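Local atomic coordinates of mRNA export factor (Human herpesvirus 1, PDB entry 4YXP), a protein that regulates viral gene expression, inhibits cellular splicing in the infected host and mediates nuclear export of viral intronless mRNAs. Residues 104-115 against 145-156. Sequence-based numbering, arbitrary orientation.
Sequences DCVLRQENFIEA and TTAAVLDNLATR
Arg108 NH1 is held by Asp151 OD2 at 2.9 Å (156°) and by Thr155 O of the second subunit. Arg108 NE meets Asp104 OD2 at 2.7 Å, so Asp104, Arg108 and Asp151 form a salt-bridge network. One face of the guanidinium rests off centre on Ala148 CA, whose small methyl leaves room for the long chain to pass. Farther along, Asn152 ND2 donates to Glu110 O at 3.0 Å; Glu110 O lies in the plane of the Asn152 amide, while ND2 stands above the Glu110 carbonyl plane. An asparagine suits this place, at the break between helices 93-109 and 112-132, because it also accepts: OD1 takes a nearly straight bond from Arg156 NE (3.0 Å) and one from a water that also donates to Arg108 O. A chi1 of -159° swings the amide toward that break. The Arg156 guanidinium lays one face against Asn111 CA, while Asn111 and Glu114 start the next helix with a capping box. Leu107 CB packs on Ala148 CB (3.7 Å), and Leu153 CD2 touches both Ala115 CB and Phe112 CE1. Where segments 104-109 and 146-156 run nearly parallel (13°), the Glu110 carbonyl and Arg108 guanidinium thus find partners, and Arg108 ties this packing to the dimer interface.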
loop_
_atom_site.group_PDB
_atom_site.type_symbol
_atom_site.label_atom_id
_atom_site.label_comp_id
_atom_site.label_asym_id
_atom_site.label_seq_id
_atom_site.Cartn_x
_atom_site.Cartn_y
_atom_site.Cartn_z
ATOM N N ASP B 104 3.722 11.170 -5.792
ATOM C CA ASP B 104 2.611 10.246 -5.638
ATOM C C ASP B 104 3.138 8.816 -5.639
ATOM O O ASP B 104 2.709 7.993 -4.830
ATOM C CB ASP B 104 1.580 10.446 -6.750
ATOM C CG ASP B 104 0.228 9.846 -6.406
ATOM O OD1 ASP B 104 -0.608 10.554 -5.807
ATOM O OD2 ASP B 104 0.003 8.666 -6.727
ATOM N N CYS B 105 4.082 8.533 -6.533
ATOM C CA CYS B 105 4.693 7.209 -6.605
ATOM C C CYS B 105 5.531 6.912 -5.366
ATOM O O CYS B 105 5.497 5.801 -4.839
ATOM C CB CYS B 105 5.561 7.083 -7.856
ATOM S SG CYS B 105 4.633 7.082 -9.401
ATOM N N VAL B 106 6.288 7.902 -4.906
ATOM C CA VAL B 106 7.122 7.733 -3.722
ATOM C C VAL B 106 6.261 7.350 -2.523
ATOM O O VAL B 106 6.561 6.394 -1.812
ATOM C CB VAL B 106 7.932 9.007 -3.421
ATOM C CG1 VAL B 106 8.675 8.883 -2.088
ATOM C CG2 VAL B 106 8.918 9.285 -4.543
ATOM N N LEU B 107 5.191 8.101 -2.308
ATOM C CA LEU B 107 4.354 7.924 -1.129
ATOM C C LEU B 107 3.604 6.595 -1.152
ATOM O O LEU B 107 3.282 6.033 -0.098
ATOM C CB LEU B 107 3.367 9.090 -1.011
ATOM C CG LEU B 107 3.810 10.234 -0.092
ATOM C CD1 LEU B 107 5.243 10.664 -0.371
ATOM C CD2 LEU B 107 2.867 11.423 -0.234
ATOM N N ARG B 108 3.338 6.082 -2.348
ATOM C CA ARG B 108 2.620 4.819 -2.482
ATOM C C ARG B 108 3.528 3.603 -2.273
ATOM O O ARG B 108 3.036 2.474 -2.150
ATOM C CB ARG B 108 1.926 4.758 -3.851
ATOM C CG ARG B 108 0.676 5.632 -3.884
ATOM C CD ARG B 108 -0.005 5.746 -5.239
ATOM N NE ARG B 108 -1.093 6.721 -5.159
ATOM C CZ ARG B 108 -2.324 6.460 -4.729
ATOM N NH1 ARG B 108 -2.669 5.231 -4.366
ATOM N NH2 ARG B 108 -3.225 7.431 -4.679
ATOM N N GLN B 109 4.842 3.822 -2.207
ATOM C CA GLN B 109 5.778 2.717 -1.974
ATOM C C GLN B 109 6.639 2.897 -0.716
ATOM O O GLN B 109 7.543 2.100 -0.467
ATOM C CB GLN B 109 6.686 2.521 -3.199
ATOM C CG GLN B 109 7.579 3.706 -3.554
ATOM C CD GLN B 109 8.845 3.778 -2.718
ATOM O OE1 GLN B 109 9.736 2.937 -2.844
ATOM N NE2 GLN B 109 8.933 4.791 -1.864
ATOM N N GLU B 110 6.354 3.925 0.079
ATOM C CA GLU B 110 7.110 4.169 1.313
ATOM C C GLU B 110 6.842 3.109 2.379
ATOM O O GLU B 110 5.758 2.524 2.414
ATOM C CB GLU B 110 6.771 5.554 1.886
ATOM C CG GLU B 110 7.471 6.696 1.193
ATOM C CD GLU B 110 7.200 8.040 1.848
ATOM O OE1 GLU B 110 6.048 8.279 2.280
ATOM O OE2 GLU B 110 8.143 8.855 1.927
ATOM N N ASN B 111 7.822 2.870 3.251
ATOM C CA ASN B 111 7.629 1.936 4.364
ATOM C C ASN B 111 6.831 2.636 5.463
ATOM O O ASN B 111 6.507 3.817 5.335
ATOM C CB ASN B 111 8.973 1.397 4.887
ATOM C CG ASN B 111 9.831 2.453 5.577
ATOM O OD1 ASN B 111 9.337 3.440 6.114
ATOM N ND2 ASN B 111 11.139 2.226 5.575
ATOM N N PHE B 112 6.496 1.918 6.532
ATOM C CA PHE B 112 5.522 2.435 7.492
ATOM C C PHE B 112 5.983 3.726 8.172
ATOM O O PHE B 112 5.209 4.675 8.281
ATOM C CB PHE B 112 5.197 1.385 8.555
ATOM C CG PHE B 112 4.192 1.853 9.568
ATOM C CD1 PHE B 112 2.918 2.236 9.170
ATOM C CD2 PHE B 112 4.516 1.921 10.911
ATOM C CE1 PHE B 112 1.986 2.671 10.097
ATOM C CE2 PHE B 112 3.587 2.357 11.845
ATOM C CZ PHE B 112 2.323 2.733 11.438
ATOM N N ILE B 113 7.229 3.766 8.633
ATOM C CA ILE B 113 7.741 4.957 9.305
ATOM C C ILE B 113 7.792 6.123 8.322
ATOM O O ILE B 113 7.472 7.260 8.677
ATOM C CB ILE B 113 9.130 4.698 9.930
ATOM C CG1 ILE B 113 9.047 3.597 10.989
ATOM C CG2 ILE B 113 9.697 5.986 10.548
ATOM C CD1 ILE B 113 8.135 3.914 12.168
ATOM N N GLU B 114 8.196 5.847 7.087
ATOM C CA GLU B 114 8.236 6.885 6.063
ATOM C C GLU B 114 6.836 7.425 5.786
ATOM O O GLU B 114 6.651 8.630 5.609
ATOM C CB GLU B 114 8.864 6.344 4.777
ATOM C CG GLU B 114 10.366 6.119 4.877
ATOM C CD GLU B 114 10.938 5.378 3.679
ATOM O OE1 GLU B 114 10.170 4.712 2.946
ATOM O OE2 GLU B 114 12.163 5.458 3.472
ATOM N N ALA B 115 5.849 6.535 5.762
ATOM C CA ALA B 115 4.465 6.937 5.537
ATOM C C ALA B 115 3.972 7.871 6.646
ATOM O O ALA B 115 3.301 8.874 6.376
ATOM C CB ALA B 115 3.563 5.708 5.436
ATOM N N THR B 145 -1.036 15.020 -3.181
ATOM C CA THR B 145 -0.744 13.590 -3.028
ATOM C C THR B 145 -1.252 13.036 -1.699
ATOM O O THR B 145 -0.796 11.987 -1.241
ATOM C CB THR B 145 0.767 13.302 -3.143
ATOM O OG1 THR B 145 1.493 14.113 -2.209
ATOM C CG2 THR B 145 1.266 13.585 -4.558
ATOM N N THR B 146 -2.209 13.727 -1.087
ATOM C CA THR B 146 -2.786 13.267 0.176
ATOM C C THR B 146 -3.329 11.837 0.048
ATOM O O THR B 146 -3.144 11.013 0.944
ATOM C CB THR B 146 -3.915 14.207 0.652
ATOM O OG1 THR B 146 -3.375 15.507 0.926
ATOM C CG2 THR B 146 -4.584 13.676 1.920
ATOM N N ALA B 147 -3.990 11.549 -1.066
ATOM C CA ALA B 147 -4.596 10.233 -1.279
ATOM C C ALA B 147 -3.558 9.114 -1.247
ATOM O O ALA B 147 -3.879 7.975 -0.906
ATOM C CB ALA B 147 -5.344 10.206 -2.602
ATOM N N ALA B 148 -2.319 9.434 -1.606
ATOM C CA ALA B 148 -1.262 8.432 -1.678
ATOM C C ALA B 148 -0.834 7.965 -0.287
ATOM O O ALA B 148 -0.675 6.766 -0.048
ATOM C CB ALA B 148 -0.071 8.980 -2.441
ATOM N N VAL B 149 -0.644 8.907 0.633
ATOM C CA VAL B 149 -0.249 8.542 1.990
ATOM C C VAL B 149 -1.451 7.905 2.694
ATOM O O VAL B 149 -1.289 6.968 3.481
ATOM C CB VAL B 149 0.332 9.760 2.778
ATOM C CG1 VAL B 149 -0.545 10.993 2.653
ATOM C CG2 VAL B 149 0.557 9.399 4.247
ATOM N N LEU B 150 -2.654 8.383 2.387
ATOM C CA LEU B 150 -3.875 7.760 2.900
ATOM C C LEU B 150 -3.960 6.283 2.513
ATOM O O LEU B 150 -4.150 5.420 3.375
ATOM C CB LEU B 150 -5.111 8.501 2.385
ATOM C CG LEU B 150 -6.472 7.892 2.731
ATOM C CD1 LEU B 150 -6.649 7.773 4.241
ATOM C CD2 LEU B 150 -7.594 8.721 2.127
ATOM N N ASP B 151 -3.825 5.993 1.221
ATOM C CA ASP B 151 -3.910 4.614 0.727
ATOM C C ASP B 151 -2.835 3.723 1.345
ATOM O O ASP B 151 -3.102 2.576 1.726
ATOM C CB ASP B 151 -3.781 4.573 -0.801
ATOM C CG ASP B 151 -5.067 4.956 -1.513
ATOM O OD1 ASP B 151 -6.085 5.205 -0.828
ATOM O OD2 ASP B 151 -5.060 4.993 -2.764
ATOM N N ASN B 152 -1.617 4.245 1.429
ATOM C CA ASN B 152 -0.500 3.480 1.967
ATOM C C ASN B 152 -0.721 3.116 3.438
ATOM O O ASN B 152 -0.566 1.956 3.826
ATOM C CB ASN B 152 0.807 4.265 1.809
ATOM C CG ASN B 152 2.033 3.369 1.867
ATOM O OD1 ASN B 152 1.936 2.149 1.710
ATOM N ND2 ASN B 152 3.192 3.968 2.083
ATOM N N LEU B 153 -1.085 4.100 4.256
ATOM C CA LEU B 153 -1.315 3.849 5.678
ATOM C C LEU B 153 -2.491 2.899 5.890
ATOM O O LEU B 153 -2.459 2.043 6.778
ATOM C CB LEU B 153 -1.566 5.157 6.436
ATOM C CG LEU B 153 -0.344 6.042 6.716
ATOM C CD1 LEU B 153 -0.776 7.376 7.319
ATOM C CD2 LEU B 153 0.645 5.347 7.637
ATOM N N ALA B 154 -3.531 3.051 5.078
ATOM C CA ALA B 154 -4.699 2.185 5.178
ATOM C C ALA B 154 -4.338 0.735 4.849
ATOM O O ALA B 154 -4.789 -0.193 5.519
ATOM C CB ALA B 154 -5.802 2.677 4.257
ATOM N N THR B 155 -3.528 0.547 3.812
ATOM C CA THR B 155 -3.104 -0.790 3.410
ATOM C C THR B 155 -2.338 -1.458 4.552
ATOM O O THR B 155 -2.540 -2.631 4.849
ATOM C CB THR B 155 -2.229 -0.740 2.131
ATOM O OG1 THR B 155 -3.030 -0.324 1.018
ATOM C CG2 THR B 155 -1.612 -2.107 1.817
ATOM N N ARG B 156 -1.472 -0.698 5.209
ATOM C CA ARG B 156 -0.599 -1.273 6.225
ATOM C C ARG B 156 -1.310 -1.494 7.563
ATOM O O ARG B 156 -1.013 -2.459 8.268
ATOM C CB ARG B 156 0.635 -0.378 6.400
ATOM C CG ARG B 156 1.579 -0.455 5.196
ATOM C CD ARG B 156 2.596 0.688 5.126
ATOM N NE ARG B 156 3.317 0.646 3.850
ATOM C CZ ARG B 156 4.442 -0.036 3.632
ATOM N NH1 ARG B 156 5.018 -0.727 4.611
ATOM N NH2 ARG B 156 5.005 -0.015 2.426
HETATM O O HOH W 1 3.052 0.139 -0.494
#